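Local coordinates for nitroreductase (Bacteroides fragilis NCTC 9343, PDB 3EK3), which binds flavin mononucleotide and probably works as an NAD(P)H-dependent oxidoreductase of the nitroreductase family, a dimer whose flavin sites lie where the two subunits meet, at residues Ala53-Asn64 with Tyr88-Ile99; Ala40-Phe51 with Gly110-Glu118. All coordinates share one frame; numbering follows the deposited sequence.

Interaction 1: Ala53-Asn64 with Tyr88-Ile99. With FMN (flavin mononucleotide), chain B.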
loop_
_atom_site.group_PDB
_atom_site.type_symbol
_atom_site.label_atom_id
_atom_site.label_comp_id
_atom_site.label_asym_id
_atom_site.label_seq_id
_atom_site.Cartn_x
_atom_site.Cartn_y
_atom_site.Cartn_z
ATOM N N ALA A 53 5.688 0.626 17.259
ATOM C CA ALA A 53 4.577 -0.106 17.825
ATOM C C ALA A 53 4.358 0.345 19.261
ATOM O O ALA A 53 5.180 0.090 20.133
ATOM C CB ALA A 53 4.819 -1.622 17.757
ATOM N N VAL A 54 3.250 1.030 19.509
ATOM C CA VAL A 54 2.937 1.530 20.831
ATOM C C VAL A 54 1.893 0.619 21.471
ATOM O O VAL A 54 0.765 0.544 20.995
ATOM C CB VAL A 54 2.410 2.973 20.794
ATOM C CG1 VAL A 54 2.155 3.514 22.232
ATOM C CG2 VAL A 54 3.399 3.866 20.053
ATOM N N CYS A 55 2.295 -0.054 22.553
ATOM C CA CYS A 55 1.489 -1.059 23.215
ATOM C C CYS A 55 1.027 -0.633 24.602
ATOM O O CYS A 55 0.499 -1.424 25.343
ATOM C CB CYS A 55 2.319 -2.314 23.342
ATOM S SG CYS A 55 2.895 -2.942 21.767
ATOM N N ASN A 56 1.207 0.631 24.932
ATOM C CA ASN A 56 0.978 1.099 26.282
ATOM C C ASN A 56 -0.277 1.973 26.282
ATOM O O ASN A 56 -0.334 2.995 25.611
ATOM C CB ASN A 56 2.217 1.889 26.698
ATOM C CG ASN A 56 2.186 2.315 28.136
ATOM O OD1 ASN A 56 1.314 3.061 28.548
ATOM N ND2 ASN A 56 3.139 1.826 28.913
ATOM N N THR A 57 -1.294 1.551 27.017
ATOM C CA THR A 57 -2.580 2.241 27.014
ATOM C C THR A 57 -2.478 3.673 27.452
ATOM O O THR A 57 -3.101 4.533 26.828
ATOM C CB THR A 57 -3.601 1.495 27.863
ATOM O OG1 THR A 57 -3.840 0.228 27.243
ATOM C CG2 THR A 57 -4.920 2.240 27.941
ATOM N N VAL A 58 -1.658 3.954 28.467
ATOM C CA VAL A 58 -1.490 5.339 28.941
ATOM C C VAL A 58 -0.932 6.215 27.839
ATOM O O VAL A 58 -1.423 7.312 27.607
ATOM C CB VAL A 58 -0.561 5.451 30.182
ATOM C CG1 VAL A 58 -0.288 6.914 30.501
ATOM C CG2 VAL A 58 -1.165 4.763 31.381
ATOM N N LYS A 59 0.109 5.753 27.165
ATOM C CA LYS A 59 0.721 6.566 26.104
ATOM C C LYS A 59 -0.224 6.730 24.912
ATOM O O LYS A 59 -0.267 7.785 24.287
ATOM C CB LYS A 59 2.036 5.953 25.640
ATOM C CG LYS A 59 3.068 5.801 26.736
ATOM C CD LYS A 59 4.370 5.262 26.173
ATOM C CE LYS A 59 5.260 4.633 27.247
ATOM N NZ LYS A 59 5.670 5.448 28.428
ATOM N N LEU A 60 -0.984 5.695 24.591
ATOM C CA LEU A 60 -1.958 5.824 23.490
ATOM C C LEU A 60 -2.996 6.918 23.792
ATOM O O LEU A 60 -3.319 7.724 22.947
ATOM C CB LEU A 60 -2.623 4.501 23.207
ATOM C CG LEU A 60 -1.701 3.498 22.548
ATOM C CD1 LEU A 60 -2.383 2.093 22.603
ATOM C CD2 LEU A 60 -1.254 3.941 21.136
ATOM N N GLU A 61 -3.484 6.930 25.027
ATOM C CA GLU A 61 -4.446 7.918 25.449
ATOM C C GLU A 61 -3.858 9.321 25.399
ATOM O O GLU A 61 -4.502 10.253 24.939
ATOM C CB GLU A 61 -4.995 7.549 26.835
ATOM C CG GLU A 61 -5.798 6.248 26.790
ATOM C CD GLU A 61 -6.528 5.923 28.087
ATOM O OE1 GLU A 61 -6.288 6.615 29.116
ATOM O OE2 GLU A 61 -7.347 4.960 28.057
ATOM N N GLU A 62 -2.616 9.485 25.853
ATOM C CA GLU A 62 -1.955 10.781 25.793
ATOM C C GLU A 62 -1.779 11.289 24.347
ATOM O O GLU A 62 -1.965 12.478 24.064
ATOM C CB GLU A 62 -0.586 10.722 26.509
ATOM C CG GLU A 62 -0.693 10.594 28.020
ATOM C CD GLU A 62 0.647 10.699 28.748
ATOM O OE1 GLU A 62 1.704 10.424 28.137
ATOM O OE2 GLU A 62 0.636 11.148 29.924
ATOM N N LEU A 63 -1.371 10.395 23.463
ATOM C CA LEU A 63 -1.199 10.719 22.050
ATOM C C LEU A 63 -2.534 11.146 21.430
ATOM O O LEU A 63 -2.621 12.154 20.728
ATOM C CB LEU A 63 -0.639 9.511 21.322
ATOM C CG LEU A 63 -0.484 9.618 19.811
ATOM C CD1 LEU A 63 0.405 10.788 19.461
ATOM C CD2 LEU A 63 0.088 8.295 19.213
ATOM N N ASN A 64 -3.587 10.403 21.747
ATOM C CA ASN A 64 -4.928 10.772 21.296
ATOM C C ASN A 64 -5.342 12.150 21.807
ATOM O O ASN A 64 -5.919 12.937 21.050
ATOM C CB ASN A 64 -5.934 9.672 21.670
ATOM C CG ASN A 64 -7.326 9.944 21.128
ATOM O OD1 ASN A 64 -7.550 9.862 19.916
ATOM N ND2 ASN A 64 -8.249 10.289 22.009
ATOM N N TYR A 88 -14.069 10.820 21.857
ATOM C CA TYR A 88 -13.389 10.476 20.620
ATOM C C TYR A 88 -12.036 9.828 20.867
ATOM O O TYR A 88 -11.223 10.376 21.634
ATOM C CB TYR A 88 -13.171 11.736 19.789
ATOM C CG TYR A 88 -12.433 11.427 18.519
ATOM C CD1 TYR A 88 -13.056 10.750 17.474
ATOM C CD2 TYR A 88 -11.103 11.785 18.372
ATOM C CE1 TYR A 88 -12.358 10.466 16.300
ATOM C CE2 TYR A 88 -10.411 11.521 17.210
ATOM C CZ TYR A 88 -11.037 10.859 16.185
ATOM O OH TYR A 88 -10.334 10.597 15.035
ATOM N N CYS A 89 -11.831 8.659 20.265
ATOM C CA CYS A 89 -10.560 7.947 20.296
ATOM C C CYS A 89 -10.273 7.462 18.888
ATOM O O CYS A 89 -10.959 6.578 18.379
ATOM C CB CYS A 89 -10.617 6.757 21.243
ATOM S SG CYS A 89 -9.100 5.874 21.341
ATOM N N CYS A 90 -9.272 8.058 18.245
ATOM C CA CYS A 90 -8.993 7.759 16.856
ATOM C C CYS A 90 -8.624 6.301 16.633
ATOM O O CYS A 90 -8.873 5.786 15.551
ATOM C CB CYS A 90 -7.925 8.691 16.276
ATOM S SG CYS A 90 -6.252 8.516 16.963
ATOM N N TYR A 91 -8.079 5.626 17.640
ATOM C CA TYR A 91 -7.646 4.231 17.470
ATOM C C TYR A 91 -8.607 3.227 18.098
ATOM O O TYR A 91 -8.305 2.037 18.225
ATOM C CB TYR A 91 -6.193 4.008 17.976
ATOM C CG TYR A 91 -6.036 4.281 19.442
ATOM C CD1 TYR A 91 -5.828 5.560 19.898
ATOM C CD2 TYR A 91 -6.178 3.287 20.378
ATOM C CE1 TYR A 91 -5.750 5.839 21.227
ATOM C CE2 TYR A 91 -6.093 3.555 21.713
ATOM C CZ TYR A 91 -5.877 4.844 22.143
ATOM O OH TYR A 91 -5.810 5.174 23.491
ATOM N N TYR A 92 -9.801 3.688 18.461
ATOM C CA TYR A 92 -10.869 2.801 18.913
ATOM C C TYR A 92 -10.527 1.930 20.128
ATOM O O TYR A 92 -11.064 0.854 20.270
ATOM C CB TYR A 92 -11.355 1.920 17.750
ATOM C CG TYR A 92 -11.696 2.734 16.524
ATOM C CD1 TYR A 92 -12.742 3.625 16.537
ATOM C CD2 TYR A 92 -10.964 2.603 15.367
ATOM C CE1 TYR A 92 -13.077 4.390 15.404
ATOM C CE2 TYR A 92 -11.260 3.354 14.234
ATOM C CZ TYR A 92 -12.311 4.252 14.258
ATOM O OH TYR A 92 -12.618 4.993 13.125
ATOM N N HIS A 93 -9.648 2.412 20.997
ATOM C CA HIS A 93 -9.229 1.696 22.189
ATOM C C HIS A 93 -8.603 0.343 21.894
ATOM O O HIS A 93 -8.563 -0.545 22.764
ATOM C CB HIS A 93 -10.389 1.605 23.179
ATOM C CG HIS A 93 -10.887 2.941 23.609
ATOM N ND1 HIS A 93 -10.148 3.771 24.422
ATOM C CD2 HIS A 93 -12.021 3.616 23.305
ATOM C CE1 HIS A 93 -10.817 4.891 24.622
ATOM N NE2 HIS A 93 -11.954 4.823 23.955
ATOM N N ALA A 94 -8.044 0.199 20.686
ATOM C CA ALA A 94 -7.175 -0.926 20.382
ATOM C C ALA A 94 -5.994 -0.941 21.382
ATOM O O ALA A 94 -5.515 0.107 21.801
ATOM C CB ALA A 94 -6.674 -0.840 18.933
ATOM N N PRO A 95 -5.549 -2.142 21.812
ATOM C CA PRO A 95 -4.432 -2.197 22.773
ATOM C C PRO A 95 -3.043 -1.856 22.207
ATOM O O PRO A 95 -2.105 -1.576 22.979
ATOM C CB PRO A 95 -4.498 -3.654 23.252
ATOM C CG PRO A 95 -5.022 -4.375 22.121
ATOM C CD PRO A 95 -6.068 -3.483 21.526
ATOM N N THR A 96 -2.922 -1.876 20.877
ATOM C CA THR A 96 -1.675 -1.602 20.139
ATOM C C THR A 96 -1.980 -0.711 18.930
ATOM O O THR A 96 -2.968 -0.912 18.226
ATOM C CB THR A 96 -0.950 -2.903 19.703
ATOM O OG1 THR A 96 -0.421 -3.546 20.866
ATOM C CG2 THR A 96 0.228 -2.626 18.726
ATOM N N LEU A 97 -1.151 0.310 18.751
ATOM C CA LEU A 97 -1.141 1.108 17.541
ATOM C C LEU A 97 0.270 1.159 16.975
ATOM O O LEU A 97 1.201 1.562 17.672
ATOM C CB LEU A 97 -1.592 2.517 17.855
ATOM C CG LEU A 97 -1.773 3.468 16.687
ATOM C CD1 LEU A 97 -2.970 3.084 15.825
ATOM C CD2 LEU A 97 -1.945 4.852 17.235
ATOM N N VAL A 98 0.419 0.779 15.714
ATOM C CA VAL A 98 1.708 0.869 15.030
ATOM C C VAL A 98 1.727 2.124 14.171
ATOM O O VAL A 98 0.919 2.296 13.227
ATOM C CB VAL A 98 2.003 -0.313 14.144
ATOM C CG1 VAL A 98 3.446 -0.277 13.620
ATOM C CG2 VAL A 98 1.791 -1.585 14.901
ATOM N N ILE A 99 2.622 3.026 14.526
ATOM C CA ILE A 99 2.786 4.261 13.778
ATOM C C ILE A 99 3.785 4.024 12.647
ATOM O O ILE A 99 4.931 3.694 12.907
ATOM C CB ILE A 99 3.327 5.389 14.701
ATOM C CG1 ILE A 99 2.358 5.606 15.877
ATOM C CG2 ILE A 99 3.531 6.698 13.912
ATOM C CD1 ILE A 99 2.883 6.487 17.001
HETATM N N1 FMN B . -10.698 3.748 8.917
HETATM C C2 FMN B . -10.856 4.437 10.097
HETATM O O2 FMN B . -11.654 4.038 10.951
HETATM N N3 FMN B . -10.169 5.604 10.352
HETATM C C4 FMN B . -9.317 6.096 9.423
HETATM O O4 FMN B . -8.563 7.015 9.781
HETATM C C4A FMN B . -9.137 5.390 8.226
HETATM N N5 FMN B . -8.261 5.862 7.282
HETATM C C5A FMN B . -8.032 5.180 6.104
HETATM C C6 FMN B . -7.102 5.678 5.191
HETATM C C7 FMN B . -6.823 4.991 4.012
HETATM C C7M FMN B . -5.663 5.420 3.113
HETATM C C8 FMN B . -7.465 3.769 3.776
HETATM C C8M FMN B . -6.855 2.805 2.785
HETATM C C9 FMN B . -8.392 3.272 4.698
HETATM C C9A FMN B . -8.683 3.963 5.870
HETATM N N10 FMN B . -9.621 3.498 6.808
HETATM C C10 FMN B . -9.806 4.183 7.986
HETATM C "C1'" FMN B . -10.341 2.188 6.601
HETATM C "C2'" FMN B . -11.405 2.329 5.506
HETATM O "O2'" FMN B . -12.524 3.043 6.003
HETATM C "C3'" FMN B . -11.845 0.930 5.111
HETATM O "O3'" FMN B . -10.767 0.312 4.442
HETATM C "C4'" FMN B . -13.052 0.937 4.152
HETATM O "O4'" FMN B . -14.214 1.406 4.824
HETATM C "C5'" FMN B . -13.316 -0.461 3.599
HETATM O "O5'" FMN B . -13.651 -1.352 4.655
HETATM P P FMN B . -12.820 -2.716 4.932
HETATM O O1P FMN B . -12.716 -3.448 3.651
HETATM O O2P FMN B . -13.504 -3.465 6.091
HETATM O O3P FMN B . -11.403 -2.345 5.290
HETATM O O HOH W 1 -2.492 -1.422 25.545
HETATM O O HOH W 2 -5.536 0.935 24.385
HETATM O O HOH W 3 -5.621 3.382 25.102
#
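Val-54 and Leu-97 form a hydrogen-bonded antiparallel pair in the nitroreductase sheet, between strand 96-102 and strand 50-54, which a strand of the second subunit flanks on its other edge; helix 57-64 then lies over the sheet face that carries their side chains. Val-54 N donates a hydrogen bond to Leu-97 O at 2.8 Å, and Leu-97 N donates one to Val-54 O at 3.0 Å. Beyond the strands, the amide of Asn-64 does the work of a peptide group. With CG trans to the backbone N (chi1 -175°), it reaches the loop before strand 96-99: ND2 donates to Tyr-88 O, which lies close to the amide plane, and OD1 accepts Cys-90 N at 3.0 Å, a nearly straight bond (172°) whose donor sits above the carbonyl plane. Asparagine suits this buried place because one flat group supplies both donor and acceptor. Waters meet several loop carbonyls: one donates to Cys-55 O and Pro-95 O, the latter also held by Gln-24, and a second donates to Ala-94 O. Leucines fill the space between helix and sheet, Leu-60 CD2 resting 3.6 Å from Leu-97 CB while Leu-60 CB packs against Tyr-91 CZ. The same loop carries Tyr-92 away from the helix to the flavin, where its hydroxyl OH donates to FMN O2 at 2.6 Å.

Interaction 2: Ala40-Phe51 with Gly110-Glu118. With FMN (flavin mononucleotide), chain C.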
loop_
_atom_site.group_PDB
_atom_site.type_symbol
_atom_site.label_atom_id
_atom_site.label_comp_id
_atom_site.label_asym_id
_atom_site.label_seq_id
_atom_site.Cartn_x
_atom_site.Cartn_y
_atom_site.Cartn_z
ATOM N N ALA A 40 7.600 -5.652 3.105
ATOM C CA ALA A 40 6.952 -4.924 2.029
ATOM C C ALA A 40 7.970 -4.350 1.020
ATOM O O ALA A 40 9.137 -4.063 1.346
ATOM C CB ALA A 40 6.038 -3.749 2.597
ATOM N N PRO A 41 7.525 -4.172 -0.220
ATOM C CA PRO A 41 8.390 -3.571 -1.192
ATOM C C PRO A 41 8.539 -2.102 -0.819
ATOM O O PRO A 41 7.615 -1.534 -0.215
ATOM C CB PRO A 41 7.599 -3.688 -2.507
ATOM C CG PRO A 41 6.148 -3.794 -2.092
ATOM C CD PRO A 41 6.195 -4.537 -0.761
ATOM N N SER A 42 9.696 -1.544 -1.124
ATOM C CA SER A 42 9.919 -0.079 -1.019
ATOM C C SER A 42 10.671 0.413 -2.206
ATOM O O SER A 42 11.535 -0.272 -2.761
ATOM C CB SER A 42 10.653 0.295 0.282
ATOM O OG SER A 42 11.995 -0.182 0.323
ATOM N N GLY A 43 10.396 1.666 -2.603
ATOM C CA GLY A 43 11.029 2.223 -3.771
ATOM C C GLY A 43 12.518 2.215 -3.576
ATOM O O GLY A 43 13.006 2.642 -2.512
HETATM N N MSE A 44 13.233 1.712 -4.588
HETATM C CA MSE A 44 14.720 1.644 -4.587
HETATM C C MSE A 44 15.293 0.791 -3.454
HETATM O O MSE A 44 16.493 0.875 -3.139
HETATM C CB MSE A 44 15.305 3.063 -4.538
HETATM C CG MSE A 44 14.929 3.900 -5.748
HETATM SE SE MSE A 44 15.855 3.287 -7.338
HETATM C CE MSE A 44 17.641 3.553 -6.717
ATOM N N HIS A 45 14.448 -0.055 -2.847
ATOM C CA HIS A 45 14.797 -0.768 -1.626
ATOM C C HIS A 45 15.393 0.205 -0.584
ATOM O O HIS A 45 16.285 -0.147 0.169
ATOM C CB HIS A 45 15.747 -1.932 -1.950
ATOM C CG HIS A 45 15.928 -2.896 -0.824
ATOM N ND1 HIS A 45 14.873 -3.358 -0.071
ATOM C CD2 HIS A 45 17.053 -3.412 -0.260
ATOM C CE1 HIS A 45 15.336 -4.160 0.876
ATOM N NE2 HIS A 45 16.652 -4.202 0.785
ATOM N N TYR A 46 14.901 1.437 -0.523
ATOM C CA TYR A 46 15.454 2.361 0.472
ATOM C C TYR A 46 15.173 1.960 1.927
ATOM O O TYR A 46 15.977 2.286 2.798
ATOM C CB TYR A 46 15.014 3.790 0.222
ATOM C CG TYR A 46 15.636 4.462 -0.960
ATOM C CD1 TYR A 46 16.935 4.175 -1.353
ATOM C CD2 TYR A 46 14.957 5.475 -1.635
ATOM C CE1 TYR A 46 17.505 4.807 -2.400
ATOM C CE2 TYR A 46 15.544 6.150 -2.702
ATOM C CZ TYR A 46 16.812 5.801 -3.079
ATOM O OH TYR A 46 17.420 6.445 -4.121
ATOM N N GLU A 47 14.048 1.295 2.206
ATOM C CA GLU A 47 13.681 0.934 3.588
ATOM C C GLU A 47 13.875 2.085 4.579
ATOM O O GLU A 47 14.428 1.880 5.675
ATOM C CB GLU A 47 14.512 -0.244 4.085
ATOM C CG GLU A 47 14.299 -1.510 3.345
ATOM C CD GLU A 47 15.188 -2.636 3.831
ATOM O OE1 GLU A 47 16.404 -2.613 3.526
ATOM O OE2 GLU A 47 14.648 -3.572 4.480
ATOM N N THR A 48 13.458 3.293 4.200
ATOM C CA THR A 48 13.646 4.449 5.054
ATOM C C THR A 48 12.526 4.568 6.102
ATOM O O THR A 48 12.577 5.419 6.986
ATOM C CB THR A 48 13.745 5.748 4.220
ATOM O OG1 THR A 48 12.699 5.739 3.239
ATOM C CG2 THR A 48 15.084 5.819 3.532
ATOM N N TRP A 49 11.515 3.723 5.984
ATOM C CA TRP A 49 10.379 3.722 6.907
ATOM C C TRP A 49 10.800 3.399 8.341
ATOM O O TRP A 49 11.879 2.843 8.600
ATOM C CB TRP A 49 9.308 2.706 6.473
ATOM C CG TRP A 49 9.816 1.338 5.995
ATOM C CD1 TRP A 49 10.859 0.599 6.501
ATOM C CD2 TRP A 49 9.296 0.586 4.912
ATOM N NE1 TRP A 49 11.012 -0.542 5.793
ATOM C CE2 TRP A 49 10.063 -0.582 4.807
ATOM C CE3 TRP A 49 8.243 0.778 4.012
ATOM C CZ2 TRP A 49 9.825 -1.532 3.832
ATOM C CZ3 TRP A 49 8.001 -0.184 3.063
ATOM C CH2 TRP A 49 8.792 -1.315 2.977
ATOM N N HIS A 50 9.924 3.744 9.276
ATOM C CA HIS A 50 10.038 3.282 10.649
ATOM C C HIS A 50 8.660 2.843 11.119
ATOM O O HIS A 50 7.657 3.430 10.738
ATOM C CB HIS A 50 10.537 4.382 11.588
ATOM C CG HIS A 50 11.205 3.854 12.818
ATOM N ND1 HIS A 50 12.520 3.440 12.830
ATOM C CD2 HIS A 50 10.730 3.641 14.066
ATOM C CE1 HIS A 50 12.823 2.986 14.039
ATOM N NE2 HIS A 50 11.751 3.091 14.803
ATOM N N PHE A 51 8.661 1.813 11.957
ATOM C CA PHE A 51 7.471 1.222 12.517
ATOM C C PHE A 51 7.573 1.326 14.035
ATOM O O PHE A 51 8.389 0.641 14.636
ATOM C CB PHE A 51 7.382 -0.250 12.113
ATOM C CG PHE A 51 7.619 -0.517 10.630
ATOM C CD1 PHE A 51 6.790 0.007 9.684
ATOM C CD2 PHE A 51 8.707 -1.278 10.199
ATOM C CE1 PHE A 51 6.990 -0.258 8.330
ATOM C CE2 PHE A 51 8.923 -1.541 8.831
ATOM C CZ PHE A 51 8.055 -0.996 7.900
ATOM N N GLY A 110 4.667 7.723 0.879
ATOM C CA GLY A 110 3.475 7.190 1.493
ATOM C C GLY A 110 3.067 5.850 0.918
ATOM O O GLY A 110 2.422 5.050 1.599
HETATM N N MSE A 111 3.400 5.617 -0.358
HETATM C CA MSE A 111 3.080 4.321 -0.927
HETATM C C MSE A 111 3.956 3.231 -0.350
HETATM O O MSE A 111 3.461 2.102 -0.094
HETATM C CB MSE A 111 3.120 4.377 -2.470
HETATM C CG MSE A 111 2.099 5.352 -3.042
HETATM SE SE MSE A 111 1.767 5.166 -4.922
HETATM C CE MSE A 111 3.599 5.358 -5.450
ATOM N N ASP A 112 5.235 3.496 -0.081
ATOM C CA ASP A 112 6.019 2.511 0.691
ATOM C C ASP A 112 5.238 2.109 1.951
ATOM O O ASP A 112 5.082 0.945 2.257
ATOM C CB ASP A 112 7.349 3.102 1.192
ATOM C CG ASP A 112 8.417 3.256 0.121
ATOM O OD1 ASP A 112 8.211 2.929 -1.060
ATOM O OD2 ASP A 112 9.503 3.724 0.521
ATOM N N CYS A 113 4.827 3.110 2.712
ATOM C CA CYS A 113 4.160 2.888 3.993
ATOM C C CYS A 113 2.888 2.095 3.836
ATOM O O CYS A 113 2.622 1.215 4.637
ATOM C CB CYS A 113 3.848 4.201 4.694
ATOM S SG CYS A 113 5.352 5.063 5.214
ATOM N N ALA A 114 2.109 2.408 2.791
ATOM C CA ALA A 114 0.841 1.706 2.552
ATOM C C ALA A 114 1.094 0.242 2.253
ATOM O O ALA A 114 0.318 -0.671 2.691
ATOM C CB ALA A 114 0.054 2.398 1.399
ATOM N N CYS A 115 2.168 -0.029 1.508
ATOM C CA CYS A 115 2.508 -1.450 1.245
ATOM C C CYS A 115 2.803 -2.207 2.532
ATOM O O CYS A 115 2.349 -3.339 2.727
ATOM C CB CYS A 115 3.671 -1.579 0.282
ATOM S SG CYS A 115 3.305 -1.105 -1.421
ATOM N N ALA A 116 3.599 -1.600 3.391
ATOM C CA ALA A 116 3.953 -2.150 4.701
ATOM C C ALA A 116 2.673 -2.377 5.517
ATOM O O ALA A 116 2.458 -3.439 6.120
ATOM C CB ALA A 116 4.929 -1.174 5.441
ATOM N N ILE A 117 1.811 -1.372 5.514
ATOM C CA ILE A 117 0.586 -1.396 6.291
ATOM C C ILE A 117 -0.305 -2.537 5.804
ATOM O O ILE A 117 -0.817 -3.322 6.625
ATOM C CB ILE A 117 -0.138 -0.054 6.255
ATOM C CG1 ILE A 117 0.607 0.949 7.144
ATOM C CG2 ILE A 117 -1.587 -0.211 6.747
ATOM C CD1 ILE A 117 0.188 2.389 6.944
ATOM N N GLU A 118 -0.478 -2.663 4.485
ATOM C CA GLU A 118 -1.303 -3.734 3.940
ATOM C C GLU A 118 -0.770 -5.102 4.343
ATOM O O GLU A 118 -1.560 -5.944 4.749
ATOM C CB GLU A 118 -1.484 -3.591 2.434
ATOM C CG GLU A 118 -2.479 -4.539 1.753
ATOM C CD GLU A 118 -3.907 -4.420 2.270
ATOM O OE1 GLU A 118 -4.196 -3.443 2.937
ATOM O OE2 GLU A 118 -4.761 -5.323 2.042
HETATM N N1 FMN C . 10.920 -1.826 -9.243
HETATM C C2 FMN C . 11.183 -1.612 -10.576
HETATM O O2 FMN C . 11.840 -2.433 -11.224
HETATM N N3 FMN C . 10.763 -0.469 -11.222
HETATM C C4 FMN C . 10.077 0.474 -10.537
HETATM O O4 FMN C . 9.532 1.370 -11.202
HETATM C C4A FMN C . 9.790 0.254 -9.183
HETATM N N5 FMN C . 9.076 1.189 -8.477
HETATM C C5A FMN C . 8.746 0.996 -7.151
HETATM C C6 FMN C . 7.985 1.957 -6.485
HETATM C C7 FMN C . 7.604 1.770 -5.157
HETATM C C7M FMN C . 6.604 2.714 -4.491
HETATM C C8 FMN C . 7.968 0.581 -4.513
HETATM C C8M FMN C . 7.197 0.152 -3.287
HETATM C C9 FMN C . 8.727 -0.381 -5.188
HETATM C C9A FMN C . 9.119 -0.192 -6.510
HETATM N N10 FMN C . 9.895 -1.132 -7.209
HETATM C C10 FMN C . 10.183 -0.927 -8.538
HETATM C "C1'" FMN C . 10.314 -2.429 -6.561
HETATM C "C2'" FMN C . 11.423 -2.179 -5.533
HETATM O "O2'" FMN C . 12.652 -1.932 -6.192
HETATM C "C3'" FMN C . 11.555 -3.434 -4.688
HETATM O "O3'" FMN C . 10.394 -3.547 -3.896
HETATM C "C4'" FMN C . 12.769 -3.384 -3.739
HETATM O "O4'" FMN C . 13.980 -3.430 -4.482
HETATM C "C5'" FMN C . 12.737 -4.549 -2.752
HETATM O "O5'" FMN C . 12.826 -5.785 -3.447
HETATM P P FMN C . 11.703 -6.945 -3.296
HETATM O O1P FMN C . 11.488 -7.178 -1.852
HETATM O O2P FMN C . 12.160 -8.161 -4.123
HETATM O O3P FMN C . 10.392 -6.405 -3.810
HETATM O O HOH W 4 11.560 4.444 -0.968
HETATM O O HOH W 5 10.736 2.793 2.889
#
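The indole of Trp-49 meets helix 110-118 edge-on, where the loop leading into strand 50-54 of the nitroreductase fold packs on a central helix. One face carries Glu-47 CA and a water, both toward the rim; the opposite face takes Phe-51 CZ, 3.4 Å above the plane. At the edge, CZ3 approaches Asp-112 O to 3.2 Å, and Ala-40 O also lies in the ring plane. Chi1 of 43° sets CG between the backbone N and carbonyl carbon, turning the ring toward the helix. The carboxylate of Asp-112 stands steeply to the indole, their planes 69° apart. Its OD1 accepts Gly-43 N at 3.0 Å on the syn side, though 32° out of the carboxylate plane, and OD2 takes two waters. Aspartate suits this place because one oxygen takes Gly-43 N directly and the other reaches Gly-43 O through a water; Asn-102 adds a weak hydrogen bond to OD2. Small residues suit the helix surface farther along: Ala-116 CB lies 3.7 Å from Phe-51 CE1, and Ala-40 CB presses close to Ala-116 CA, at 3.4 Å. Pro-41 sets CG and CD against Cys-115 and CB against O3' of the flavin bound chiefly by the second subunit. The backbone N of Gly-43 that bonds Asp-112 also lies 3.3 Å from C8 of that FMN.

Strand 50-54 serves both contacts: its first part ends the loop of interaction 2, and its last part pairs with strand 96-102 in interaction 1. The two touch where Val-98 CG1 packs on Phe-51 CB at 4.2 Å, although their centres are 22 Å apart, on opposite sides of the chain's centre. They serve different flavins. Interaction 1 supplies Tyr-92 to the pyrimidine end of one FMN, whereas the loop of interaction 2 borders the dimethylbenzene end and ribityl chain of the other, which Tyr-92 of the second subunit binds. Each flavin site therefore probably draws on both kinds of contact, one from each chain.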